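Local coordinates for beta-glucosidase (Saccharopolyspora erythraea D, PDB 5M6G), which probably hydrolyses terminal, non-reducing beta-D-glucosyl residues, releasing beta-D-glucose, as a metal-binding member of glycosyl hydrolase family 3, at residues D53-M58 with A369-L374; P123-V128 with L380-R385; A230-G235 with S273-Y278; V409-V414 with N578-L583. All coordinates share one frame; numbering follows the deposited sequence.

Contact 1. Residues D53-M58 with A369-L374; sequences DLMARM and ANRRIL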
loop_
_atom_site.group_PDB
_atom_site.type_symbol
_atom_site.label_atom_id
_atom_site.label_comp_id
_atom_site.label_asym_id
_atom_site.label_seq_id
_atom_site.Cartn_x
_atom_site.Cartn_y
_atom_site.Cartn_z
ATOM N N ASP A 53 1.114 -16.056 31.353
ATOM C CA ASP A 53 1.332 -15.418 32.647
ATOM C C ASP A 53 0.772 -14.002 32.669
ATOM O O ASP A 53 0.120 -13.598 33.637
ATOM C CB ASP A 53 2.820 -15.401 32.981
ATOM C CG ASP A 53 3.086 -14.779 34.316
ATOM O OD1 ASP A 53 2.790 -15.445 35.326
ATOM O OD2 ASP A 53 3.555 -13.623 34.355
ATOM N N LEU A 54 1.034 -13.227 31.609
ATOM C CA LEU A 54 0.504 -11.871 31.527
ATOM C C LEU A 54 -1.020 -11.873 31.561
ATOM O O LEU A 54 -1.633 -11.145 32.346
ATOM C CB LEU A 54 1.015 -11.188 30.252
ATOM C CG LEU A 54 0.556 -9.754 29.975
ATOM C CD1 LEU A 54 0.853 -8.831 31.158
ATOM C CD2 LEU A 54 1.209 -9.227 28.684
ATOM N N MET A 55 -1.657 -12.687 30.710
ATOM C CA MET A 55 -3.113 -12.702 30.700
ATOM C C MET A 55 -3.684 -13.144 32.041
ATOM O O MET A 55 -4.740 -12.652 32.452
ATOM C CB MET A 55 -3.627 -13.591 29.574
ATOM C CG MET A 55 -3.401 -12.949 28.212
ATOM S SD MET A 55 -3.981 -13.921 26.824
ATOM C CE MET A 55 -5.739 -14.017 27.189
ATOM N N ALA A 56 -3.001 -14.048 32.744
ATOM C CA ALA A 56 -3.485 -14.449 34.065
ATOM C C ALA A 56 -3.569 -13.259 35.009
ATOM O O ALA A 56 -4.407 -13.245 35.918
ATOM C CB ALA A 56 -2.582 -15.530 34.657
ATOM N N ARG A 57 -2.728 -12.243 34.794
ATOM C CA ARG A 57 -2.681 -11.057 35.643
ATOM C C ARG A 57 -3.582 -9.921 35.163
ATOM O O ARG A 57 -3.739 -8.930 35.887
ATOM C CB ARG A 57 -1.237 -10.547 35.742
ATOM C CG ARG A 57 -0.267 -11.601 36.247
ATOM C CD ARG A 57 1.174 -11.197 36.034
ATOM N NE ARG A 57 2.075 -12.292 36.370
ATOM C CZ ARG A 57 2.508 -12.549 37.600
ATOM N NH1 ARG A 57 2.123 -11.779 38.610
ATOM N NH2 ARG A 57 3.325 -13.569 37.818
ATOM N N MET A 58 -4.185 -10.034 33.981
ATOM C CA MET A 58 -4.946 -8.930 33.421
ATOM C C MET A 58 -6.393 -8.935 33.893
ATOM O O MET A 58 -7.037 -9.990 33.968
ATOM C CB MET A 58 -4.907 -8.986 31.893
ATOM C CG MET A 58 -3.521 -8.731 31.326
ATOM S SD MET A 58 -3.432 -9.090 29.546
ATOM C CE MET A 58 -4.215 -7.648 28.835
ATOM N N ALA A 369 -8.667 -12.826 21.236
ATOM C CA ALA A 369 -8.114 -11.606 20.655
ATOM C C ALA A 369 -6.859 -11.178 21.399
ATOM O O ALA A 369 -5.861 -10.781 20.782
ATOM C CB ALA A 369 -9.159 -10.489 20.677
ATOM N N ASN A 370 -6.875 -11.280 22.730
ATOM C CA ASN A 370 -5.705 -10.854 23.490
ATOM C C ASN A 370 -4.534 -11.792 23.285
ATOM O O ASN A 370 -3.393 -11.346 23.186
ATOM C CB ASN A 370 -6.042 -10.750 24.964
ATOM C CG ASN A 370 -6.513 -9.386 25.321
ATOM O OD1 ASN A 370 -5.778 -8.610 25.931
ATOM N ND2 ASN A 370 -7.725 -9.050 24.885
ATOM N N ARG A 371 -4.786 -13.098 23.245
ATOM C CA ARG A 371 -3.689 -14.025 22.985
ATOM C C ARG A 371 -3.017 -13.714 21.651
ATOM O O ARG A 371 -1.782 -13.728 21.541
ATOM C CB ARG A 371 -4.220 -15.452 23.006
ATOM C CG ARG A 371 -3.168 -16.526 22.920
ATOM C CD ARG A 371 -3.785 -17.847 23.353
ATOM N NE ARG A 371 -4.523 -17.687 24.603
ATOM C CZ ARG A 371 -5.838 -17.862 24.752
ATOM N NH1 ARG A 371 -6.611 -18.221 23.729
ATOM N NH2 ARG A 371 -6.382 -17.687 25.949
ATOM N N ARG A 372 -3.816 -13.399 20.632
ATOM C CA ARG A 372 -3.252 -13.090 19.322
ATOM C C ARG A 372 -2.477 -11.770 19.339
ATOM O O ARG A 372 -1.366 -11.696 18.800
ATOM C CB ARG A 372 -4.367 -13.084 18.282
ATOM C CG ARG A 372 -4.947 -14.477 18.050
ATOM C CD ARG A 372 -6.217 -14.438 17.241
ATOM N NE ARG A 372 -6.710 -15.784 16.967
ATOM C CZ ARG A 372 -6.416 -16.475 15.872
ATOM N NH1 ARG A 372 -5.633 -15.936 14.939
ATOM N NH2 ARG A 372 -6.915 -17.701 15.707
ATOM N N ILE A 373 -3.022 -10.730 19.974
ATOM C CA ILE A 373 -2.326 -9.440 20.021
ATOM C C ILE A 373 -1.048 -9.552 20.843
ATOM O O ILE A 373 0.033 -9.143 20.402
ATOM C CB ILE A 373 -3.246 -8.342 20.590
ATOM C CG1 ILE A 373 -4.436 -8.060 19.675
ATOM C CG2 ILE A 373 -2.448 -7.063 20.870
ATOM C CD1 ILE A 373 -5.634 -7.470 20.429
ATOM N N LEU A 374 -1.153 -10.103 22.059
ATOM C CA LEU A 374 0.012 -10.135 22.941
ATOM C C LEU A 374 1.112 -11.018 22.372
ATOM O O LEU A 374 2.297 -10.708 22.523
ATOM C CB LEU A 374 -0.389 -10.618 24.336
ATOM C CG LEU A 374 -1.339 -9.689 25.084
ATOM C CD1 LEU A 374 -1.834 -10.376 26.361
ATOM C CD2 LEU A 374 -0.642 -8.355 25.386
#
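Met55 packs on Leu374, its CG 3.5 Å from CD1 of the leucine. The same CD1 also receives Met58, whose side chain runs tip to tip with that of Leu374 and brings SD to 3.8 Å. Leu54 adds the third apolar touch, its CD2 meeting Leu374 CD2 with the two side chains at about a right angle. One branched leucine thus serves three partners, a methyl for the two methionines and a methyl for Leu54.

The helices concerned, 47-57 and 363-379, belong to the glycosidase's TIM-barrel-like N-terminal part and run at 133° to each other. Their local axes stay 11.0 Å apart, a gap that long, unbranched methionines can span.

Sulfur and polar groups make the remaining contacts. Met55 SD lies 3.8 Å from the backbone N of Arg371, and a bend at chi3 (61°) turns CE toward the arginine's NH2 and Asn370 CB. Met58 CE comes to 3.4 Å from Asn370 OD1, while the amide's ND2 is held by the carbonyls of Lys63 and Ile366, which fixes how the flat group is turned. Away from the interface, Arg57 grips Asp53 side-on, NE to OD2 at 2.8 Å and NH2 to OD1; Asp53 OD2 also accepts from Tyr40 N.

Contact 2. Residues P123-V128 with L380-R385; sequences PLIYGV and LGLFER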
loop_
_atom_site.group_PDB
_atom_site.type_symbol
_atom_site.label_atom_id
_atom_site.label_comp_id
_atom_site.label_asym_id
_atom_site.label_seq_id
_atom_site.Cartn_x
_atom_site.Cartn_y
_atom_site.Cartn_z
ATOM N N PRO A 123 3.892 -2.996 26.499
ATOM C CA PRO A 123 4.315 -1.990 25.526
ATOM C C PRO A 123 3.278 -1.828 24.430
ATOM O O PRO A 123 2.514 -2.748 24.104
ATOM C CB PRO A 123 5.640 -2.543 24.985
ATOM C CG PRO A 123 5.548 -4.011 25.205
ATOM C CD PRO A 123 4.690 -4.230 26.415
ATOM N N LEU A 124 3.233 -0.611 23.900
ATOM C CA LEU A 124 2.368 -0.290 22.777
ATOM C C LEU A 124 2.918 -0.900 21.493
ATOM O O LEU A 124 4.131 -1.056 21.325
ATOM C CB LEU A 124 2.288 1.225 22.629
ATOM C CG LEU A 124 1.101 1.876 21.953
ATOM C CD1 LEU A 124 -0.139 1.653 22.788
ATOM C CD2 LEU A 124 1.408 3.358 21.832
ATOM N N ILE A 125 2.018 -1.234 20.569
ATOM C CA ILE A 125 2.390 -1.527 19.186
ATOM C C ILE A 125 1.843 -0.394 18.327
ATOM O O ILE A 125 0.703 0.052 18.520
ATOM C CB ILE A 125 1.886 -2.918 18.733
ATOM C CG1 ILE A 125 2.543 -3.355 17.417
ATOM C CG2 ILE A 125 0.357 -2.972 18.614
ATOM C CD1 ILE A 125 2.201 -4.790 17.023
ATOM N N TYR A 126 2.676 0.132 17.436
ATOM C CA TYR A 126 2.313 1.286 16.627
ATOM C C TYR A 126 2.216 0.854 15.169
ATOM O O TYR A 126 3.129 0.207 14.656
ATOM C CB TYR A 126 3.345 2.412 16.783
ATOM C CG TYR A 126 2.822 3.790 16.436
ATOM C CD1 TYR A 126 2.555 4.146 15.110
ATOM C CD2 TYR A 126 2.588 4.736 17.432
ATOM C CE1 TYR A 126 2.078 5.407 14.793
ATOM C CE2 TYR A 126 2.107 6.000 17.123
ATOM C CZ TYR A 126 1.855 6.331 15.800
ATOM O OH TYR A 126 1.372 7.585 15.496
ATOM N N GLY A 127 1.105 1.200 14.515
ATOM C CA GLY A 127 0.893 0.856 13.117
ATOM C C GLY A 127 0.859 2.055 12.188
ATOM O O GLY A 127 0.577 3.176 12.622
ATOM N N VAL A 128 1.149 1.840 10.904
ATOM C CA VAL A 128 1.196 2.925 9.935
ATOM C C VAL A 128 1.012 2.313 8.555
ATOM O O VAL A 128 1.306 1.137 8.342
ATOM C CB VAL A 128 2.540 3.694 10.038
ATOM C CG1 VAL A 128 3.690 2.858 9.484
ATOM C CG2 VAL A 128 2.462 5.021 9.316
ATOM N N LEU A 380 7.563 -9.577 18.521
ATOM C CA LEU A 380 8.238 -8.390 18.008
ATOM C C LEU A 380 9.337 -7.894 18.931
ATOM O O LEU A 380 10.044 -6.957 18.560
ATOM C CB LEU A 380 7.221 -7.271 17.772
ATOM C CG LEU A 380 6.447 -7.420 16.465
ATOM C CD1 LEU A 380 5.228 -6.523 16.468
ATOM C CD2 LEU A 380 7.362 -7.079 15.287
ATOM N N GLY A 381 9.487 -8.490 20.114
ATOM C CA GLY A 381 10.523 -8.085 21.038
ATOM C C GLY A 381 10.216 -6.828 21.811
ATOM O O GLY A 381 11.119 -6.271 22.436
ATOM N N LEU A 382 8.952 -6.388 21.821
ATOM C CA LEU A 382 8.599 -5.103 22.421
ATOM C C LEU A 382 8.773 -5.101 23.932
ATOM O O LEU A 382 8.961 -4.031 24.527
ATOM C CB LEU A 382 7.155 -4.738 22.068
ATOM C CG LEU A 382 6.943 -4.377 20.593
ATOM C CD1 LEU A 382 5.456 -4.152 20.294
ATOM C CD2 LEU A 382 7.758 -3.144 20.227
ATOM N N PHE A 383 8.683 -6.266 24.576
ATOM C CA PHE A 383 8.870 -6.318 26.020
ATOM C C PHE A 383 10.339 -6.216 26.408
ATOM O O PHE A 383 10.644 -5.960 27.577
ATOM C CB PHE A 383 8.273 -7.611 26.599
ATOM C CG PHE A 383 6.766 -7.631 26.657
ATOM C CD1 PHE A 383 6.011 -7.932 25.529
ATOM C CD2 PHE A 383 6.103 -7.377 27.850
ATOM C CE1 PHE A 383 4.620 -7.969 25.589
ATOM C CE2 PHE A 383 4.714 -7.411 27.917
ATOM C CZ PHE A 383 3.971 -7.704 26.792
ATOM N N GLU A 384 11.249 -6.423 25.460
ATOM C CA GLU A 384 12.685 -6.298 25.675
ATOM C C GLU A 384 13.253 -5.012 25.091
ATOM O O GLU A 384 14.101 -4.375 25.722
ATOM C CB GLU A 384 13.419 -7.499 25.059
ATOM C CG GLU A 384 13.410 -8.760 25.921
ATOM C CD GLU A 384 12.021 -9.340 26.106
ATOM O OE1 GLU A 384 11.417 -9.821 25.122
ATOM O OE2 GLU A 384 11.523 -9.305 27.246
ATOM N N ARG A 385 12.783 -4.607 23.909
ATOM C CA ARG A 385 13.324 -3.462 23.161
ATOM C C ARG A 385 12.161 -2.613 22.667
ATOM O O ARG A 385 11.759 -2.712 21.501
ATOM C CB ARG A 385 14.179 -3.932 21.983
ATOM C CG ARG A 385 15.438 -4.680 22.386
ATOM C CD ARG A 385 16.035 -5.451 21.216
ATOM N NE ARG A 385 15.218 -6.610 20.864
ATOM C CZ ARG A 385 15.201 -7.746 21.559
ATOM N NH1 ARG A 385 15.958 -7.879 22.645
ATOM N NH2 ARG A 385 14.430 -8.748 21.170
#
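Pro123 points CD at the face of the Phe383 ring, 3.5 Å from its centroid and 12° off the normal, the two side chains at about a right angle. This is a CH-pi contact: the proline CD, bonded to the amide nitrogen, carries slightly polarised hydrogens suited to an aromatic face. On its other carbons Pro123 meets Leu382: CG lies 3.6 Å from Leu382 CB and also touches Leu382 O. Leu382 reaches across to the next residues of 123-128, its CG anti to the carbonyl carbon (chi1 -70°), and brings CD1 to 3.5 Å from Leu124 O and 4.1 Å from Ile125 CB. Ile125, with CG1 anti to its backbone N (chi1 -167°), extends CD1 to meet Leu380 CD1 at 3.5 Å, these side chains again crossing at about a right angle.

What presents these leucines is the end of helix 363-379. Gly381 takes a positive phi in a Schellman motif, and its carbonyl accepts from both Glu384 N and Arg385 N, curling the chain so that Leu380, Leu382 and Phe383 come to bear on 123-128. Further out, Phe383 stacks on Phe378, Lys377 NZ bonds to Pro123 O, and Glu384 forms a salt bridge with Arg50. Leu382 also packs on Asp175, a magnesium ligand that bonds to Tyr126 N. The arrangement is a helix C-terminal turn closing over the start of strand 125-128, one of the parallel strands of the family 3 TIM-barrel-like domain.

Contact 3. Residues A230-G235 with S273-Y278; sequences AKHYVG and SVMVSY. With SOR (sorbitol), chain L.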
loop_
_atom_site.group_PDB
_atom_site.type_symbol
_atom_site.label_atom_id
_atom_site.label_comp_id
_atom_site.label_asym_id
_atom_site.label_seq_id
_atom_site.Cartn_x
_atom_site.Cartn_y
_atom_site.Cartn_z
ATOM N N ALA A 230 -1.495 -8.557 5.635
ATOM C CA ALA A 230 -2.190 -8.912 4.402
ATOM C C ALA A 230 -3.556 -8.231 4.408
ATOM O O ALA A 230 -4.346 -8.430 5.337
ATOM C CB ALA A 230 -2.322 -10.427 4.262
ATOM N N LYS A 231 -3.828 -7.414 3.389
ATOM C CA LYS A 231 -5.095 -6.679 3.309
ATOM C C LYS A 231 -5.603 -6.612 1.858
ATOM O O LYS A 231 -4.822 -6.786 0.924
ATOM C CB LYS A 231 -4.932 -5.261 3.877
ATOM C CG LYS A 231 -4.110 -4.308 3.009
ATOM C CD LYS A 231 -3.812 -2.986 3.747
ATOM C CE LYS A 231 -3.249 -1.921 2.771
ATOM N NZ LYS A 231 -3.027 -0.608 3.465
ATOM N N HIS A 232 -6.894 -6.361 1.647
ATOM C CA HIS A 232 -7.930 -6.368 2.670
ATOM C C HIS A 232 -8.773 -7.639 2.503
ATOM O O HIS A 232 -9.277 -7.930 1.414
ATOM C CB HIS A 232 -8.822 -5.132 2.566
ATOM C CG HIS A 232 -8.069 -3.844 2.446
ATOM N ND1 HIS A 232 -7.528 -3.404 1.255
ATOM C CD2 HIS A 232 -7.778 -2.891 3.365
ATOM C CE1 HIS A 232 -6.927 -2.241 1.449
ATOM N NE2 HIS A 232 -7.069 -1.906 2.718
ATOM N N TYR A 233 -8.924 -8.382 3.595
ATOM C CA TYR A 233 -9.603 -9.672 3.604
ATOM C C TYR A 233 -11.123 -9.519 3.607
ATOM O O TYR A 233 -11.656 -8.937 4.547
ATOM C CB TYR A 233 -9.152 -10.465 4.853
ATOM C CG TYR A 233 -9.703 -11.870 4.901
ATOM C CD1 TYR A 233 -9.030 -12.914 4.283
ATOM C CD2 TYR A 233 -10.908 -12.148 5.537
ATOM C CE1 TYR A 233 -9.543 -14.209 4.291
ATOM C CE2 TYR A 233 -11.437 -13.446 5.547
ATOM C CZ TYR A 233 -10.739 -14.466 4.926
ATOM O OH TYR A 233 -11.213 -15.757 4.919
ATOM N N VAL A 234 -11.845 -10.015 2.592
ATOM C CA VAL A 234 -11.304 -10.609 1.369
ATOM C C VAL A 234 -12.244 -10.222 0.231
ATOM O O VAL A 234 -13.448 -10.059 0.440
ATOM C CB VAL A 234 -11.139 -12.157 1.480
ATOM C CG1 VAL A 234 -12.450 -12.828 1.902
ATOM C CG2 VAL A 234 -10.606 -12.763 0.170
ATOM N N GLY A 235 -11.691 -10.044 -0.966
ATOM C CA GLY A 235 -12.482 -9.676 -2.126
ATOM C C GLY A 235 -12.545 -8.197 -2.422
ATOM O O GLY A 235 -13.416 -7.775 -3.192
ATOM N N SER A 273 -0.282 -10.173 10.634
ATOM C CA SER A 273 -1.579 -9.522 10.753
ATOM C C SER A 273 -2.346 -9.665 9.448
ATOM O O SER A 273 -1.752 -9.762 8.375
ATOM C CB SER A 273 -1.421 -8.032 11.094
ATOM O OG SER A 273 -2.679 -7.435 11.329
ATOM N N VAL A 274 -3.674 -9.697 9.558
ATOM C CA VAL A 274 -4.575 -9.613 8.411
ATOM C C VAL A 274 -5.586 -8.512 8.706
ATOM O O VAL A 274 -6.156 -8.470 9.803
ATOM C CB VAL A 274 -5.292 -10.953 8.132
ATOM C CG1 VAL A 274 -6.409 -10.758 7.134
ATOM C CG2 VAL A 274 -4.302 -11.995 7.619
ATOM N N MET A 275 -5.798 -7.616 7.746
ATOM C CA MET A 275 -6.769 -6.540 7.897
ATOM C C MET A 275 -8.031 -6.869 7.105
ATOM O O MET A 275 -7.950 -7.271 5.938
ATOM C CB MET A 275 -6.199 -5.196 7.433
ATOM C CG MET A 275 -7.191 -4.076 7.657
ATOM S SD MET A 275 -6.665 -2.479 7.033
ATOM C CE MET A 275 -5.176 -2.239 7.987
ATOM N N VAL A 276 -9.205 -6.704 7.746
ATOM C CA VAL A 276 -10.474 -7.030 7.094
ATOM C C VAL A 276 -10.923 -5.874 6.200
ATOM O O VAL A 276 -10.589 -4.709 6.437
ATOM C CB VAL A 276 -11.536 -7.382 8.158
ATOM C CG1 VAL A 276 -12.864 -7.812 7.506
ATOM C CG2 VAL A 276 -11.007 -8.488 9.053
ATOM N N SER A 277 -11.701 -6.194 5.159
ATOM C CA SER A 277 -12.131 -5.214 4.172
ATOM C C SER A 277 -13.437 -4.523 4.558
ATOM O O SER A 277 -14.332 -5.122 5.159
ATOM C CB SER A 277 -12.318 -5.869 2.807
ATOM O OG SER A 277 -12.929 -4.951 1.913
ATOM N N TYR A 278 -13.533 -3.244 4.178
ATOM C CA TYR A 278 -14.802 -2.522 4.224
ATOM C C TYR A 278 -15.867 -3.175 3.356
ATOM O O TYR A 278 -17.062 -2.989 3.609
ATOM C CB TYR A 278 -14.635 -1.098 3.705
ATOM C CG TYR A 278 -13.915 -0.089 4.546
ATOM C CD1 TYR A 278 -14.140 0.028 5.910
ATOM C CD2 TYR A 278 -13.030 0.804 3.939
ATOM C CE1 TYR A 278 -13.468 1.004 6.660
ATOM C CE2 TYR A 278 -12.363 1.770 4.665
ATOM C CZ TYR A 278 -12.584 1.872 6.016
ATOM O OH TYR A 278 -11.911 2.847 6.701
HETATM C C1 SOR L . -6.284 0.609 4.407
HETATM C C2 SOR L . -5.454 1.553 5.259
HETATM C C3 SOR L . -6.389 2.524 5.975
HETATM C C4 SOR L . -5.617 3.705 6.555
HETATM C C5 SOR L . -6.492 4.943 6.774
HETATM C C6 SOR L . -5.572 6.139 7.002
HETATM O O1 SOR L . -5.513 0.084 3.354
HETATM O O2 SOR L . -4.703 0.810 6.203
HETATM O O3 SOR L . -7.041 1.829 7.006
HETATM O O4 SOR L . -5.015 3.328 7.777
HETATM O O5 SOR L . -7.358 5.187 5.673
HETATM O O6 SOR L . -6.278 7.348 6.814
#
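His232 and Lys231 converge with Met275 at the C-terminal ends of two parallel strands, 229-233 and 273-276, of the TIM-barrel-like domain, where a beta bulge shifts the register by one between the bridges Ala230-Val274 and Tyr233-Val276. Four backbone bonds join them: Ala230 N to Ser273 O, Met275 N to Ala230 O, Tyr233 N to Met275 O, nearly straight at 174°, and Ser277 N to Tyr233 O. Cis peptides precede His232 and Val234.

Apolar packing fills the face bearing Ala230, Val274, Tyr233 and Val276: Val274 puts CG1 3.6 Å from Tyr233 CB, while small Ala230 fits beneath helix 261-268, touching Phe263 and Ala266.

On the other side lies the sorbitol pocket, shared with Asp129, Arg192 and Asp310. Lys231 CG, between its backbone N and carbonyl carbon (chi1 72°), sits over the centre of the His232 imidazole, which ND1, bonded to Asp236, helps to orient. Met275 runs alongside, SD 3.9 Å from His232 CD2, its bent tip placing CE 3.6 Å from sorbitol O2. The rest of the lysine is extended, and NZ donates to Phe178 O and to sorbitol O1 (2.6 Å). The same O1 is hydrogen-bonded to His232 NE2 at 2.6 Å, near the imidazole plane.

Contact 4. Residues V409-V414 with N578-L583; sequences VRESQV and NPTGKL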
loop_
_atom_site.group_PDB
_atom_site.type_symbol
_atom_site.label_atom_id
_atom_site.label_comp_id
_atom_site.label_asym_id
_atom_site.label_seq_id
_atom_site.Cartn_x
_atom_site.Cartn_y
_atom_site.Cartn_z
ATOM N N VAL A 409 11.792 1.051 -10.347
ATOM C CA VAL A 409 11.247 1.918 -11.390
ATOM C C VAL A 409 11.567 1.349 -12.766
ATOM O O VAL A 409 10.672 1.167 -13.604
ATOM C CB VAL A 409 11.788 3.353 -11.241
ATOM C CG1 VAL A 409 11.330 4.213 -12.440
ATOM C CG2 VAL A 409 11.339 3.960 -9.912
ATOM N N ARG A 410 12.848 1.045 -13.010
ATOM C CA ARG A 410 13.283 0.481 -14.289
ATOM C C ARG A 410 12.447 -0.730 -14.671
ATOM O O ARG A 410 11.866 -0.794 -15.760
ATOM C CB ARG A 410 14.754 0.058 -14.217
ATOM C CG ARG A 410 15.764 1.147 -14.267
ATOM C CD ARG A 410 17.129 0.583 -13.909
ATOM N NE ARG A 410 18.040 1.645 -13.507
ATOM C CZ ARG A 410 18.941 1.524 -12.541
ATOM N NH1 ARG A 410 19.051 0.383 -11.870
ATOM N NH2 ARG A 410 19.730 2.547 -12.243
ATOM N N GLU A 411 12.402 -1.719 -13.780
ATOM C CA GLU A 411 11.777 -2.986 -14.116
ATOM C C GLU A 411 10.262 -2.878 -14.213
ATOM O O GLU A 411 9.636 -3.738 -14.838
ATOM C CB GLU A 411 12.186 -4.049 -13.087
ATOM C CG GLU A 411 13.689 -4.352 -13.109
ATOM C CD GLU A 411 14.087 -5.495 -12.179
ATOM O OE1 GLU A 411 13.285 -6.438 -11.999
ATOM O OE2 GLU A 411 15.209 -5.447 -11.630
ATOM N N SER A 412 9.659 -1.838 -13.626
ATOM C CA SER A 412 8.211 -1.696 -13.667
ATOM C C SER A 412 7.717 -1.107 -14.981
ATOM O O SER A 412 6.526 -1.241 -15.291
ATOM C CB SER A 412 7.729 -0.827 -12.502
ATOM O OG SER A 412 8.111 0.532 -12.665
ATOM N N GLN A 413 8.602 -0.474 -15.760
ATOM C CA GLN A 413 8.209 0.140 -17.022
ATOM C C GLN A 413 7.788 -0.922 -18.032
ATOM O O GLN A 413 8.484 -1.921 -18.222
ATOM C CB GLN A 413 9.366 0.965 -17.591
ATOM C CG GLN A 413 9.948 1.972 -16.603
ATOM C CD GLN A 413 8.912 2.969 -16.126
ATOM O OE1 GLN A 413 8.599 3.928 -16.827
ATOM N NE2 GLN A 413 8.360 2.738 -14.936
ATOM N N VAL A 414 6.667 -0.687 -18.706
ATOM C CA VAL A 414 6.134 -1.625 -19.689
ATOM C C VAL A 414 6.094 -0.919 -21.038
ATOM O O VAL A 414 5.342 0.048 -21.218
ATOM C CB VAL A 414 4.739 -2.142 -19.307
ATOM C CG1 VAL A 414 4.231 -3.090 -20.386
ATOM C CG2 VAL A 414 4.788 -2.833 -17.949
ATOM N N ASN A 578 17.005 -2.197 -20.881
ATOM C CA ASN A 578 16.133 -2.780 -21.895
ATOM C C ASN A 578 14.837 -3.210 -21.212
ATOM O O ASN A 578 14.885 -4.041 -20.298
ATOM C CB ASN A 578 16.833 -3.971 -22.543
ATOM C CG ASN A 578 16.185 -4.419 -23.848
ATOM O OD1 ASN A 578 15.113 -3.955 -24.229
ATOM N ND2 ASN A 578 16.842 -5.348 -24.532
ATOM N N PRO A 579 13.681 -2.673 -21.603
ATOM C CA PRO A 579 12.447 -2.900 -20.833
ATOM C C PRO A 579 12.173 -4.374 -20.580
ATOM O O PRO A 579 12.224 -5.205 -21.489
ATOM C CB PRO A 579 11.359 -2.283 -21.717
ATOM C CG PRO A 579 12.051 -1.344 -22.601
ATOM C CD PRO A 579 13.450 -1.826 -22.783
ATOM N N THR A 580 11.866 -4.692 -19.327
ATOM C CA THR A 580 11.547 -6.048 -18.926
ATOM C C THR A 580 10.141 -6.195 -18.364
ATOM O O THR A 580 9.668 -7.328 -18.223
ATOM C CB THR A 580 12.559 -6.539 -17.881
ATOM O OG1 THR A 580 12.715 -5.538 -16.864
ATOM C CG2 THR A 580 13.909 -6.798 -18.535
ATOM N N GLY A 581 9.459 -5.094 -18.048
ATOM C CA GLY A 581 8.138 -5.194 -17.447
ATOM C C GLY A 581 7.103 -5.787 -18.389
ATOM O O GLY A 581 7.176 -5.648 -19.610
ATOM N N LYS A 582 6.115 -6.462 -17.795
ATOM C CA LYS A 582 4.971 -7.006 -18.514
ATOM C C LYS A 582 3.697 -6.519 -17.840
ATOM O O LYS A 582 3.686 -6.239 -16.638
ATOM C CB LYS A 582 4.984 -8.544 -18.538
ATOM C CG LYS A 582 6.301 -9.169 -18.968
ATOM C CD LYS A 582 6.609 -8.856 -20.428
ATOM C CE LYS A 582 7.883 -9.558 -20.890
ATOM N NZ LYS A 582 8.090 -9.445 -22.369
ATOM N N LEU A 583 2.625 -6.416 -18.618
ATOM C CA LEU A 583 1.361 -5.926 -18.082
ATOM C C LEU A 583 0.831 -6.819 -16.967
ATOM O O LEU A 583 0.633 -8.026 -17.184
ATOM C CB LEU A 583 0.308 -5.818 -19.176
ATOM C CG LEU A 583 0.416 -4.617 -20.115
ATOM C CD1 LEU A 583 -0.864 -4.493 -20.947
ATOM C CD2 LEU A 583 0.679 -3.330 -19.339
HETATM O O HOH W 1 11.109 -2.404 -17.853
HETATM O O HOH W 2 11.944 -7.456 -14.246
#
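Gly581 runs so close against the chain leaving helix 399-412 that its CA lies 4.7 Å from that of Val414, the runs 411-414 and 580-583 heading 50° apart. Here the helix passes into strand 414-418, an edge strand of the mixed sheet in the C-terminal domain, and the loop 578-583 crosses the turn between them.

Glycine suits this place because a CB would collide with the carbonyls of Gln413 and Glu411. Its N makes a weak bond to Gln413 O (3.3 Å, 124°). A bridging water does more: it donates to Arg410 O and Gln413 O and accepts from Thr580 N at 2.8 Å, tying the helix's last turn to the loop.

Val414 supplies the apolar part. Its CG2 faces the Gly581 carbonyl carbon and Lys582 O, while CG1, anti to the backbone N (chi1 179°), meets Leu583 CD2 at 3.7 Å with the side chains about perpendicular; both valine and leucine also pack on Trp560. Gln413 NE2 makes a weak bond back to Val409 O, which also accepts from Ser412 OG, and Gln413 OE1 bonds to Ser559.

On the solvent side Thr580 stands beside Glu411, its hydroxyl bonded to His577. Glu411 OE2 is held by Gln407. A second water donates to Glu411 OE1 at 2.8 Å and accepts, weakly, from Thr580 OG1 at 3.3 Å.

Contacts 1, 2 and 3 belong to the TIM-barrel-like part, contact 4 to the C-terminal domain across the chain's centre from contacts 1 and 2. Contacts 1 and 2 share helix 363-379 and its end, and touch where Leu54 CD2 meets Phe383 CZ at 3.7 Å; both are buried, although contact 1 lies farthest from the chain's centre, and both rely on apolar packing. Contact 3, the most central, has all its touching residues buried and combines strand pairing with polar groups turned to the sorbitol. Contact 4, partly buried, is bridged by waters and a weak backbone bond. Its centre is about 47 Å from that of contact 1.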